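PDB 2QMA: diaminobutyrate-pyruvate transaminase and L-2,4-diaminobutyrate decarboxylase from Vibrio parahaemolyticus, which probably decarboxylates L-2,4-diaminobutyrate using pyridoxal 5'-phosphate in the C-terminal domain of a longer protein that is also assigned transaminase activity. Local coordinates for residues Ala35-His40 with Pro79-Ile84; Ser156-Gly161 with Val338-Asn343; Asp201-Val206 with Gly256-Ala261; Ile302-Lys307 with Met395-Leu400. All coordinates share one frame; numbering follows the deposited sequence.

Interaction 1 (Ala35-His40 with Pro79-Ile84)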
loop_
_atom_site.group_PDB
_atom_site.type_symbol
_atom_site.label_atom_id
_atom_site.label_comp_id
_atom_site.label_asym_id
_atom_site.label_seq_id
_atom_site.Cartn_x
_atom_site.Cartn_y
_atom_site.Cartn_z
ATOM N N ALA A 35 18.544 18.670 -0.632
ATOM C CA ALA A 35 17.870 19.912 -0.242
ATOM C C ALA A 35 17.514 20.766 -1.465
ATOM O O ALA A 35 16.391 21.271 -1.576
ATOM C CB ALA A 35 18.753 20.688 0.725
ATOM N N SER A 36 18.467 20.890 -2.391
ATOM C CA SER A 36 18.290 21.686 -3.593
ATOM C C SER A 36 17.168 21.147 -4.487
ATOM O O SER A 36 16.375 21.929 -5.040
ATOM C CB SER A 36 19.612 21.752 -4.364
ATOM O OG SER A 36 19.478 22.543 -5.524
ATOM N N VAL A 37 17.095 19.816 -4.625
ATOM C CA VAL A 37 16.063 19.170 -5.451
ATOM C C VAL A 37 14.636 19.308 -4.853
ATOM O O VAL A 37 13.678 19.669 -5.542
ATOM C CB VAL A 37 16.426 17.664 -5.731
ATOM C CG1 VAL A 37 15.242 16.881 -6.323
ATOM C CG2 VAL A 37 17.682 17.560 -6.625
HETATM N N MSE A 38 14.542 19.047 -3.560
HETATM C CA MSE A 38 13.309 19.150 -2.807
HETATM C C MSE A 38 12.826 20.589 -2.775
HETATM O O MSE A 38 11.648 20.823 -2.966
HETATM C CB MSE A 38 13.530 18.617 -1.396
HETATM C CG MSE A 38 13.840 17.121 -1.339
HETATM SE SE MSE A 38 12.856 15.969 -2.578
HETATM C CE MSE A 38 14.372 14.868 -3.194
ATOM N N SER A 39 13.725 21.549 -2.531
ATOM C CA SER A 39 13.350 22.957 -2.599
ATOM C C SER A 39 12.817 23.331 -4.007
ATOM O O SER A 39 11.819 24.038 -4.119
ATOM C CB SER A 39 14.511 23.864 -2.155
ATOM O OG SER A 39 14.639 23.848 -0.732
ATOM N N HIS A 40 13.489 22.848 -5.063
ATOM C CA HIS A 40 13.006 22.972 -6.451
ATOM C C HIS A 40 11.576 22.432 -6.597
ATOM O O HIS A 40 10.706 23.083 -7.177
ATOM C CB HIS A 40 13.928 22.240 -7.443
ATOM C CG HIS A 40 13.641 22.571 -8.876
ATOM N ND1 HIS A 40 14.213 23.649 -9.519
ATOM C CD2 HIS A 40 12.806 22.000 -9.777
ATOM C CE1 HIS A 40 13.752 23.717 -10.757
ATOM N NE2 HIS A 40 12.895 22.727 -10.938
ATOM N N PRO A 79 18.461 16.098 -16.604
ATOM C CA PRO A 79 18.717 16.473 -15.215
ATOM C C PRO A 79 17.418 16.489 -14.427
ATOM O O PRO A 79 16.346 16.816 -14.971
ATOM C CB PRO A 79 19.300 17.893 -15.304
ATOM C CG PRO A 79 19.092 18.351 -16.719
ATOM C CD PRO A 79 18.848 17.153 -17.569
ATOM N N LEU A 80 17.526 16.139 -13.151
ATOM C CA LEU A 80 16.332 15.854 -12.326
ATOM C C LEU A 80 15.430 17.088 -12.242
ATOM O O LEU A 80 14.212 16.981 -12.349
ATOM C CB LEU A 80 16.723 15.358 -10.929
ATOM C CG LEU A 80 15.583 15.042 -9.938
ATOM C CD1 LEU A 80 14.453 14.289 -10.626
ATOM C CD2 LEU A 80 16.125 14.223 -8.786
ATOM N N LYS A 81 16.020 18.258 -12.056
ATOM C CA LYS A 81 15.211 19.462 -11.950
ATOM C C LYS A 81 14.364 19.718 -13.206
ATOM O O LYS A 81 13.227 20.174 -13.089
ATOM C CB LYS A 81 16.074 20.679 -11.579
ATOM C CG LYS A 81 16.506 20.713 -10.114
ATOM C CD LYS A 81 17.581 21.772 -9.832
ATOM C CE LYS A 81 18.120 21.583 -8.413
ATOM N NZ LYS A 81 18.780 22.829 -7.920
ATOM N N SER A 82 14.891 19.419 -14.399
ATOM C CA SER A 82 14.086 19.612 -15.626
ATOM C C SER A 82 12.937 18.587 -15.712
ATOM O O SER A 82 11.840 18.917 -16.165
ATOM C CB SER A 82 14.930 19.708 -16.915
ATOM O OG SER A 82 15.506 18.475 -17.312
ATOM N N VAL A 83 13.196 17.362 -15.256
ATOM C CA VAL A 83 12.180 16.316 -15.226
ATOM C C VAL A 83 11.056 16.724 -14.267
ATOM O O VAL A 83 9.864 16.520 -14.567
ATOM C CB VAL A 83 12.766 14.964 -14.793
ATOM C CG1 VAL A 83 11.639 13.921 -14.675
ATOM C CG2 VAL A 83 13.877 14.473 -15.794
ATOM N N ILE A 84 11.450 17.293 -13.122
ATOM C CA ILE A 84 10.509 17.855 -12.163
ATOM C C ILE A 84 9.670 18.947 -12.838
ATOM O O ILE A 84 8.471 19.012 -12.628
ATOM C CB ILE A 84 11.222 18.425 -10.907
ATOM C CG1 ILE A 84 11.705 17.273 -10.008
ATOM C CG2 ILE A 84 10.298 19.323 -10.107
ATOM C CD1 ILE A 84 12.814 17.689 -9.036
#

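Interaction 2 (Ser156-Gly161 with Val338-Asn343)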
loop_
_atom_site.group_PDB
_atom_site.type_symbol
_atom_site.label_atom_id
_atom_site.label_comp_id
_atom_site.label_asym_id
_atom_site.label_seq_id
_atom_site.Cartn_x
_atom_site.Cartn_y
_atom_site.Cartn_z
ATOM N N SER A 156 -11.088 -3.220 24.447
ATOM C CA SER A 156 -10.628 -3.970 25.653
ATOM C C SER A 156 -9.125 -3.931 25.901
ATOM O O SER A 156 -8.329 -3.478 25.044
ATOM C CB SER A 156 -11.080 -5.469 25.620
ATOM O OG SER A 156 -10.339 -6.327 24.702
ATOM N N GLU A 157 -8.732 -4.451 27.070
ATOM C CA GLU A 157 -7.320 -4.541 27.437
ATOM C C GLU A 157 -6.516 -5.363 26.420
ATOM O O GLU A 157 -5.334 -5.127 26.218
ATOM C CB GLU A 157 -7.161 -5.110 28.843
ATOM C CG GLU A 157 -7.654 -4.129 29.912
ATOM C CD GLU A 157 -7.126 -4.438 31.300
ATOM O OE1 GLU A 157 -6.431 -5.473 31.462
ATOM O OE2 GLU A 157 -7.391 -3.634 32.217
ATOM N N LYS A 158 -7.189 -6.283 25.739
ATOM C CA LYS A 158 -6.514 -7.171 24.785
ATOM C C LYS A 158 -6.384 -6.648 23.353
ATOM O O LYS A 158 -5.876 -7.372 22.473
ATOM C CB LYS A 158 -7.208 -8.534 24.798
ATOM C CG LYS A 158 -7.344 -9.075 26.199
ATOM C CD LYS A 158 -7.354 -10.579 26.177
ATOM C CE LYS A 158 -8.685 -11.131 26.681
ATOM N NZ LYS A 158 -8.521 -12.579 26.984
ATOM N N ALA A 159 -6.807 -5.406 23.116
ATOM C CA ALA A 159 -6.935 -4.926 21.748
ATOM C C ALA A 159 -5.558 -4.638 21.128
ATOM O O ALA A 159 -4.562 -4.442 21.857
ATOM C CB ALA A 159 -7.811 -3.739 21.705
ATOM N N ASP A 160 -5.503 -4.647 19.800
ATOM C CA ASP A 160 -4.287 -4.273 19.064
ATOM C C ASP A 160 -4.713 -3.928 17.645
ATOM O O ASP A 160 -5.907 -3.961 17.335
ATOM C CB ASP A 160 -3.239 -5.407 19.115
ATOM C CG ASP A 160 -1.816 -4.942 18.787
ATOM O OD1 ASP A 160 -1.575 -3.714 18.568
ATOM O OD2 ASP A 160 -0.935 -5.852 18.784
ATOM N N GLY A 161 -3.756 -3.575 16.781
ATOM C CA GLY A 161 -4.077 -3.204 15.432
ATOM C C GLY A 161 -2.814 -3.213 14.600
ATOM O O GLY A 161 -1.714 -3.443 15.127
ATOM N N VAL A 338 -8.362 -4.735 16.259
ATOM C CA VAL A 338 -9.058 -5.890 16.786
ATOM C C VAL A 338 -9.209 -5.801 18.308
ATOM O O VAL A 338 -8.324 -5.279 19.006
ATOM C CB VAL A 338 -8.400 -7.300 16.382
ATOM C CG1 VAL A 338 -8.384 -7.490 14.808
ATOM C CG2 VAL A 338 -7.046 -7.521 17.052
ATOM N N ASN A 339 -10.342 -6.280 18.802
ATOM C CA ASN A 339 -10.595 -6.255 20.218
ATOM C C ASN A 339 -9.764 -7.280 20.984
ATOM O O ASN A 339 -9.447 -7.079 22.165
ATOM C CB ASN A 339 -12.100 -6.431 20.528
ATOM C CG ASN A 339 -12.687 -5.221 21.262
ATOM O OD1 ASN A 339 -12.047 -4.661 22.176
ATOM N ND2 ASN A 339 -13.921 -4.819 20.886
ATOM N N ASP A 340 -9.368 -8.352 20.304
ATOM C CA ASP A 340 -8.554 -9.408 20.999
ATOM C C ASP A 340 -7.383 -9.778 20.104
ATOM O O ASP A 340 -7.551 -10.477 19.107
ATOM C CB ASP A 340 -9.434 -10.638 21.265
ATOM C CG ASP A 340 -8.744 -11.681 22.111
ATOM O OD1 ASP A 340 -7.485 -11.681 22.176
ATOM O OD2 ASP A 340 -9.457 -12.513 22.708
ATOM N N LYS A 341 -6.217 -9.257 20.422
ATOM C CA LYS A 341 -5.015 -9.515 19.613
ATOM C C LYS A 341 -4.669 -11.002 19.412
ATOM O O LYS A 341 -3.920 -11.346 18.470
ATOM C CB LYS A 341 -3.817 -8.759 20.188
ATOM C CG LYS A 341 -3.342 -9.306 21.523
ATOM C CD LYS A 341 -2.318 -8.330 22.024
ATOM C CE LYS A 341 -2.077 -8.496 23.491
ATOM N NZ LYS A 341 -1.219 -7.349 23.947
ATOM N N SER A 342 -5.239 -11.881 20.240
ATOM C CA SER A 342 -5.023 -13.312 20.045
ATOM C C SER A 342 -5.549 -13.753 18.659
ATOM O O SER A 342 -5.046 -14.725 18.077
ATOM C CB SER A 342 -5.588 -14.146 21.206
ATOM O OG SER A 342 -6.950 -14.387 20.984
ATOM N N ASN A 343 -6.528 -13.016 18.123
ATOM C CA ASN A 343 -7.035 -13.296 16.812
ATOM C C ASN A 343 -6.013 -13.094 15.664
ATOM O O ASN A 343 -6.170 -13.679 14.596
ATOM C CB ASN A 343 -8.357 -12.531 16.537
ATOM C CG ASN A 343 -9.547 -13.060 17.353
ATOM O OD1 ASN A 343 -10.399 -12.287 17.838
ATOM N ND2 ASN A 343 -9.623 -14.351 17.481
HETATM O O HOH W 1 -3.581 -5.197 24.305
HETATM O O HOH W 2 -8.397 -13.971 24.469
#

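Interaction 3 (Asp201-Val206 with Gly256-Ala261)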
loop_
_atom_site.group_PDB
_atom_site.type_symbol
_atom_site.label_atom_id
_atom_site.label_comp_id
_atom_site.label_asym_id
_atom_site.label_seq_id
_atom_site.Cartn_x
_atom_site.Cartn_y
_atom_site.Cartn_z
ATOM N N ASP A 201 -18.777 -24.107 2.157
ATOM C CA ASP A 201 -19.833 -23.731 1.199
ATOM C C ASP A 201 -21.076 -23.191 1.927
ATOM O O ASP A 201 -21.938 -22.546 1.338
ATOM C CB ASP A 201 -20.199 -24.928 0.337
ATOM C CG ASP A 201 -21.023 -25.997 1.102
ATOM O OD1 ASP A 201 -20.534 -26.631 2.082
ATOM O OD2 ASP A 201 -22.187 -26.216 0.700
ATOM N N LYS A 202 -21.152 -23.494 3.215
ATOM C CA LYS A 202 -22.258 -23.045 4.040
ATOM C C LYS A 202 -22.016 -21.688 4.689
ATOM O O LYS A 202 -22.959 -21.089 5.180
ATOM C CB LYS A 202 -22.576 -24.086 5.121
ATOM C CG LYS A 202 -23.267 -25.316 4.587
ATOM C CD LYS A 202 -22.950 -26.488 5.514
ATOM C CE LYS A 202 -24.058 -27.504 5.522
ATOM N NZ LYS A 202 -23.765 -28.540 4.524
ATOM N N LEU A 203 -20.754 -21.271 4.772
ATOM C CA LEU A 203 -20.419 -20.058 5.507
ATOM C C LEU A 203 -21.039 -18.833 4.843
ATOM O O LEU A 203 -21.086 -18.728 3.591
ATOM C CB LEU A 203 -18.890 -19.888 5.611
ATOM C CG LEU A 203 -18.177 -21.004 6.419
ATOM C CD1 LEU A 203 -16.639 -20.865 6.294
ATOM C CD2 LEU A 203 -18.552 -20.972 7.886
ATOM N N ARG A 204 -21.534 -17.920 5.669
ATOM C CA ARG A 204 -22.200 -16.727 5.143
ATOM C C ARG A 204 -21.772 -15.482 5.918
ATOM O O ARG A 204 -21.683 -15.507 7.153
ATOM C CB ARG A 204 -23.736 -16.840 5.207
ATOM C CG ARG A 204 -24.362 -17.868 4.238
ATOM C CD ARG A 204 -24.130 -17.502 2.768
ATOM N NE ARG A 204 -24.824 -18.444 1.864
ATOM C CZ ARG A 204 -24.295 -19.587 1.457
ATOM N NH1 ARG A 204 -23.088 -19.924 1.902
ATOM N NH2 ARG A 204 -24.965 -20.405 0.613
ATOM N N ILE A 205 -21.544 -14.405 5.165
ATOM C CA ILE A 205 -21.270 -13.097 5.729
ATOM C C ILE A 205 -22.536 -12.248 5.504
ATOM O O ILE A 205 -23.058 -12.122 4.376
ATOM C CB ILE A 205 -20.120 -12.419 5.003
ATOM C CG1 ILE A 205 -18.840 -13.274 5.053
ATOM C CG2 ILE A 205 -19.951 -10.938 5.488
ATOM C CD1 ILE A 205 -17.808 -12.915 3.926
ATOM N N VAL A 206 -23.040 -11.690 6.589
ATOM C CA VAL A 206 -24.249 -10.896 6.544
ATOM C C VAL A 206 -23.860 -9.409 6.417
ATOM O O VAL A 206 -22.983 -8.912 7.151
ATOM C CB VAL A 206 -25.111 -11.126 7.856
ATOM C CG1 VAL A 206 -26.376 -10.259 7.792
ATOM C CG2 VAL A 206 -25.412 -12.595 8.095
ATOM N N GLY A 256 -29.381 -24.975 7.263
ATOM C CA GLY A 256 -28.050 -25.587 7.283
ATOM C C GLY A 256 -26.896 -24.618 6.964
ATOM O O GLY A 256 -25.724 -25.023 6.972
ATOM N N LEU A 257 -27.214 -23.341 6.699
ATOM C CA LEU A 257 -26.164 -22.309 6.531
ATOM C C LEU A 257 -25.534 -21.882 7.876
ATOM O O LEU A 257 -26.120 -22.080 8.964
ATOM C CB LEU A 257 -26.688 -21.103 5.712
ATOM C CG LEU A 257 -27.363 -21.481 4.369
ATOM C CD1 LEU A 257 -27.963 -20.234 3.719
ATOM C CD2 LEU A 257 -26.352 -22.142 3.433
ATOM N N ILE A 258 -24.333 -21.301 7.782
ATOM C CA ILE A 258 -23.516 -20.954 8.949
ATOM C C ILE A 258 -23.157 -19.434 8.832
ATOM O O ILE A 258 -22.117 -19.077 8.327
ATOM C CB ILE A 258 -22.266 -21.880 9.060
ATOM C CG1 ILE A 258 -22.667 -23.383 9.100
ATOM C CG2 ILE A 258 -21.362 -21.470 10.249
ATOM C CD1 ILE A 258 -21.467 -24.349 9.060
ATOM N N PRO A 259 -24.076 -18.545 9.258
ATOM C CA PRO A 259 -23.725 -17.112 9.293
ATOM C C PRO A 259 -22.606 -16.959 10.346
ATOM O O PRO A 259 -22.814 -17.307 11.500
ATOM C CB PRO A 259 -25.036 -16.429 9.750
ATOM C CG PRO A 259 -26.121 -17.473 9.515
ATOM C CD PRO A 259 -25.433 -18.791 9.779
ATOM N N PHE A 260 -21.422 -16.508 9.944
ATOM C CA PHE A 260 -20.285 -16.446 10.874
ATOM C C PHE A 260 -19.749 -15.039 11.072
ATOM O O PHE A 260 -18.951 -14.786 11.984
ATOM C CB PHE A 260 -19.133 -17.347 10.364
ATOM C CG PHE A 260 -18.377 -16.791 9.169
ATOM C CD1 PHE A 260 -17.196 -16.066 9.348
ATOM C CD2 PHE A 260 -18.850 -16.985 7.882
ATOM C CE1 PHE A 260 -16.470 -15.556 8.229
ATOM C CE2 PHE A 260 -18.177 -16.481 6.780
ATOM C CZ PHE A 260 -16.962 -15.767 6.947
ATOM N N ALA A 261 -20.136 -14.124 10.175
ATOM C CA ALA A 261 -19.678 -12.758 10.309
ATOM C C ALA A 261 -20.741 -11.783 9.852
ATOM O O ALA A 261 -21.511 -12.077 8.927
ATOM C CB ALA A 261 -18.397 -12.498 9.453
#

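Interaction 4 (Ile302-Lys307 with Met395-Leu400)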
loop_
_atom_site.group_PDB
_atom_site.type_symbol
_atom_site.label_atom_id
_atom_site.label_comp_id
_atom_site.label_asym_id
_atom_site.label_seq_id
_atom_site.Cartn_x
_atom_site.Cartn_y
_atom_site.Cartn_z
ATOM N N ILE A 302 -15.651 9.269 15.848
ATOM C CA ILE A 302 -15.178 8.926 17.189
ATOM C C ILE A 302 -14.565 10.150 17.914
ATOM O O ILE A 302 -14.626 10.236 19.155
ATOM C CB ILE A 302 -14.174 7.738 17.159
ATOM C CG1 ILE A 302 -14.214 6.971 18.487
ATOM C CG2 ILE A 302 -12.756 8.210 16.715
ATOM C CD1 ILE A 302 -15.451 6.101 18.640
ATOM N N LEU A 303 -14.035 11.101 17.137
ATOM C CA LEU A 303 -13.377 12.291 17.711
ATOM C C LEU A 303 -14.297 13.502 17.873
ATOM O O LEU A 303 -13.884 14.533 18.472
ATOM C CB LEU A 303 -12.181 12.741 16.861
ATOM C CG LEU A 303 -11.037 11.753 16.658
ATOM C CD1 LEU A 303 -9.928 12.372 15.752
ATOM C CD2 LEU A 303 -10.501 11.217 18.000
ATOM N N SER A 304 -15.525 13.370 17.380
ATOM C CA SER A 304 -16.466 14.478 17.319
ATOM C C SER A 304 -17.534 14.419 18.416
ATOM O O SER A 304 -17.584 13.472 19.234
ATOM C CB SER A 304 -17.208 14.447 15.983
ATOM O OG SER A 304 -18.253 13.453 16.054
ATOM N N SER A 305 -18.420 15.407 18.375
ATOM C CA SER A 305 -19.581 15.495 19.292
ATOM C C SER A 305 -20.627 14.438 18.990
ATOM O O SER A 305 -21.623 14.318 19.721
ATOM C CB SER A 305 -20.263 16.873 19.175
ATOM O OG SER A 305 -19.405 17.826 19.760
ATOM N N HIS A 306 -20.401 13.689 17.914
ATOM C CA HIS A 306 -21.384 12.717 17.413
ATOM C C HIS A 306 -20.889 11.284 17.594
ATOM O O HIS A 306 -21.430 10.343 16.990
ATOM C CB HIS A 306 -21.678 12.994 15.947
ATOM C CG HIS A 306 -22.205 14.367 15.706
ATOM N ND1 HIS A 306 -23.553 14.660 15.730
ATOM C CD2 HIS A 306 -21.565 15.537 15.473
ATOM C CE1 HIS A 306 -23.721 15.952 15.492
ATOM N NE2 HIS A 306 -22.530 16.509 15.343
ATOM N N LYS A 307 -19.860 11.143 18.432
ATOM C CA LYS A 307 -19.330 9.837 18.831
ATOM C C LYS A 307 -20.438 8.826 19.180
ATOM O O LYS A 307 -20.346 7.634 18.822
ATOM C CB LYS A 307 -18.359 10.009 20.000
ATOM C CG LYS A 307 -17.582 8.744 20.393
ATOM C CD LYS A 307 -16.885 8.871 21.758
ATOM C CE LYS A 307 -16.392 7.487 22.196
ATOM N NZ LYS A 307 -15.464 7.581 23.357
HETATM N N MSE A 395 -13.950 20.032 13.355
HETATM C CA MSE A 395 -14.164 20.038 11.906
HETATM C C MSE A 395 -15.354 19.168 11.524
HETATM O O MSE A 395 -16.155 19.526 10.654
HETATM C CB MSE A 395 -12.896 19.589 11.157
HETATM C CG MSE A 395 -11.689 20.522 11.362
HETATM SE SE MSE A 395 -10.108 19.926 10.499
HETATM C CE MSE A 395 -8.791 21.005 11.382
ATOM N N TYR A 396 -15.476 18.015 12.181
ATOM C CA TYR A 396 -16.525 17.049 11.815
ATOM C C TYR A 396 -17.884 17.558 12.263
ATOM O O TYR A 396 -18.846 17.418 11.514
ATOM C CB TYR A 396 -16.249 15.640 12.378
ATOM C CG TYR A 396 -14.885 15.110 12.021
ATOM C CD1 TYR A 396 -14.302 15.422 10.798
ATOM C CD2 TYR A 396 -14.162 14.310 12.917
ATOM C CE1 TYR A 396 -13.007 14.979 10.471
ATOM C CE2 TYR A 396 -12.875 13.822 12.587
ATOM C CZ TYR A 396 -12.303 14.164 11.367
ATOM O OH TYR A 396 -11.038 13.686 11.045
ATOM N N ASP A 397 -17.951 18.141 13.462
ATOM C CA ASP A 397 -19.181 18.826 13.954
ATOM C C ASP A 397 -19.647 19.845 12.897
ATOM O O ASP A 397 -20.811 19.891 12.513
ATOM C CB ASP A 397 -18.920 19.525 15.291
ATOM C CG ASP A 397 -18.655 18.531 16.438
ATOM O OD1 ASP A 397 -18.876 17.296 16.241
ATOM O OD2 ASP A 397 -18.246 18.970 17.532
ATOM N N HIS A 398 -18.701 20.650 12.433
ATOM C CA HIS A 398 -18.935 21.625 11.353
ATOM C C HIS A 398 -19.500 21.018 10.060
ATOM O O HIS A 398 -20.472 21.533 9.462
ATOM C CB HIS A 398 -17.644 22.365 11.039
ATOM C CG HIS A 398 -17.746 23.202 9.809
ATOM N ND1 HIS A 398 -17.204 22.821 8.599
ATOM C CD2 HIS A 398 -18.422 24.351 9.583
ATOM C CE1 HIS A 398 -17.486 23.739 7.691
ATOM N NE2 HIS A 398 -18.225 24.680 8.265
ATOM N N LEU A 399 -18.865 19.933 9.622
ATOM C CA LEU A 399 -19.209 19.304 8.383
ATOM C C LEU A 399 -20.630 18.787 8.472
ATOM O O LEU A 399 -21.369 18.940 7.525
ATOM C CB LEU A 399 -18.238 18.167 8.058
ATOM C CG LEU A 399 -16.826 18.517 7.569
ATOM C CD1 LEU A 399 -15.988 17.253 7.373
ATOM C CD2 LEU A 399 -16.895 19.328 6.272
ATOM N N LEU A 400 -21.009 18.186 9.611
ATOM C CA LEU A 400 -22.359 17.642 9.765
ATOM C C LEU A 400 -23.381 18.764 9.762
ATOM O O LEU A 400 -24.446 18.669 9.109
ATOM C CB LEU A 400 -22.487 16.808 11.058
ATOM C CG LEU A 400 -22.150 15.307 10.845
ATOM C CD1 LEU A 400 -20.755 15.114 10.296
ATOM C CD2 LEU A 400 -22.348 14.445 12.137
HETATM O O HOH W 3 -22.766 19.112 14.235
#

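Interaction 1 (Ala35-His40 with Pro79-Ile84)
Two nearly parallel helices, 32-51 and 80-92, meet here through Ser36, Val37 and His40 on one side and Leu80, Lys81 and Ile84 on the other; the short segments cross at -16°. The axes of the short segments come no closer than 10.2 Å, and Lys81 and His40 span much of the gap. Lys81 carries the polar half, its chain extended beyond CG and reaching across to the other helix. Partway along, Lys81 CG lies over one face of the His40 imidazole, displaced toward the rim, in a CH-pi contact 3.8 Å from the ring centroid. Beyond it, Lys81 NZ donates a hydrogen bond to Ser36 OG; the modelled length of 2.5 Å is short and its exact value doubtful. His40 CG is anti to the backbone N (chi1 -168°), which starts the ring out into the gap. There the edge of the ring is met in its plane by Ile84, with CG2 3.7 Å from His40 CD2. His40 NE2 bonds to Asp85 OD1, just past the second segment, and this bond helps fix the rotation of the ring. The apolar half centres on one methyl: Val37 CG1 touches Leu80 CD2 at 3.7 Å. The same CG1 also rests against Ile84 CD1, the two side chains crossing obliquely. In the dimer the second subunit packs close by: Met38 lies on Val116, Leu80 on Met113 and Ile84 on Met382, all three partners belonging to the second subunit, so this helix pair, early in the chain, contributes to the subunit interface.

Interaction 2 (Ser156-Gly161 with Val338-Asn343)
Lys341 and Asp160 touch where edge strand 160-164 enters the large mixed sheet beside the end of strand 334-338. Lys341 CB packs 3.6 Å from Asp160 CB. The next atom, CG, lies 3.3 Å from Lys158 O, and CD passes the same carbonyl. CG starts between the backbone N and the carbonyl carbon (chi1 69°), and the chain beyond is extended. At the tip, NZ donates to a water that in turn donates to Glu157 O and Ala159 O, tying the lysine to the type I turn Ser156-Ala159. The root of the residue is held too: Lys341 N gives a nearly straight bond of 2.8 Å to Lys158 O. Asp160 and Val338 form an antiparallel hydrogen-bonded pair, in which Val338 N reaches Asp160 O at 2.8 Å. At the start of the turn, Asn339 OD1 takes the N-H of Ser156 almost head-on at 2.9 Å. Lys158 runs side by side with Asp340, pointing the same way; a second water joins Lys158 NZ to Asp340 OD2. Asp340 OD1 meanwhile accepts from Ser342 N, an Asx turn that starts the following 3-10 segment. Asn339 ND2 continues to the carbonyls of Ala316 and Glu314, and Asp160 OD1 to Gln143. Helix 136-152 packs on Ala159 and Asp160 through Cys150 and Val146, while Leu177 of helix 167-187 lies against Val338.

Interaction 3 (Asp201-Val206 with Gly256-Ala261)
Leu203-Val206 and Ile258-Ala261 pair as neighbouring parallel strands of the seven-stranded sheet in the large domain, the pyridoxal-phosphate-binding fold of this family, and a beta bulge interrupts their register. Backbone bonds come first. Ile258 N donates to Lys202 O and Arg204 N to Ile258 O, each at 3.0 Å with the donor well above the carbonyl plane. Phe260 N then reaches Arg204 O nearly head-on. The register shifts here by one residue, and the next bond runs from Val206 N to Ala261 O at 2.8 Å, in the carbonyl plane. The short strand segments are splayed by 52°.

Apolar contacts gather on the sheet face of Leu203 and Ile258, where Leu203 CD2 meets Ile258 CG2 at 3.7 Å. Phe260 belongs to the bulge, and its CG sits between the backbone N and the carbonyl carbon (chi1 74°). Leu203 CB meets ring atom CE2 at 3.7 Å, while Ile205 CG1 lies beside CZ; Ile182 of helix 167-187 packs on the same ring. Val206 and Pro259 are both covered by helix 245-254, whose end is closed by Gly256 in a Schellman motif.

The polar side-chain bonds are those of Arg204. NH1 donates to both Asp201 O and Leu203 O, both acceptors near the guanidinium plane, which fixes how the group is turned while Leu257 CD2 sits over one face, 3.6 Å from Arg204 NH2.

Interaction 4 (Ile302-Lys307 with Met395-Leu400)
Ser305 OG lies anti to its own carbonyl carbon and beside the backbone N (chi1 -71°), which presents hydroxyl and N-H together to Asp397, whose CG is likewise beside its own backbone N (chi1 -67°). The contact is that of an ST turn docked on helix 389-411: Ser304 OG accepts from His306 N at 2.9 Å, within a type I turn running from Ser304 to Lys307. The carboxylate of Asp397 grips the turn with both oxygens. OD1 takes Ser305 N on its syn lone pair at 2.9 Å. OD2 takes Ser305 OG at 2.8 Å, the hydroxyl approaching from above the carboxylate plane. Two bonds to different donors of one residue hold the group against rotation. OD1 also comes 3.3 Å from Ser304 CB and lies near the edge of the His306 ring at CD2, with ring and carboxylate planes 74° apart. Farther along, a water joins His306 NE2 to Asp397 O.

Tyr396, one turn before Leu400, presents its edge to Leu303 CB, while its own CB meets Ser304 CB at 3.9 Å. Its hydroxyl is bonded to Leu326 O, beside Lys325, the predicted attachment point of pyridoxal phosphate, unmodified here; the side chains of Tyr396 and Lys325 are about 9 Å apart, so this packing lies close to the probable cofactor site. Leu400 and His306 reach toward each other tip to tip, and the methyl CD2 of Leu400 rests over the centre of the imidazole, 3.6 Å from the centroid, as a CH-pi contact.

How the interactions relate
Interactions 2 and 3 serve the same seven-stranded sheet, their centres about 24 Å apart, yet differ in setting. Interaction 2 lies at the surface, where an edge strand and the turn before it meet the end of strand 334-338 and waters complete the polar links; interaction 3 is partly buried, with backbone bonds and apolar packing between neighbouring strands. Interactions 1 and 4 involve helices instead, and segments of both reach the second subunit, in interaction 4 through residues outside the contact itself. Each places an aliphatic carbon over a histidine face, but interaction 1 joins two helices through apolar packing and a short lysine-serine link, interaction 4 a turn to a helix through a carboxylate.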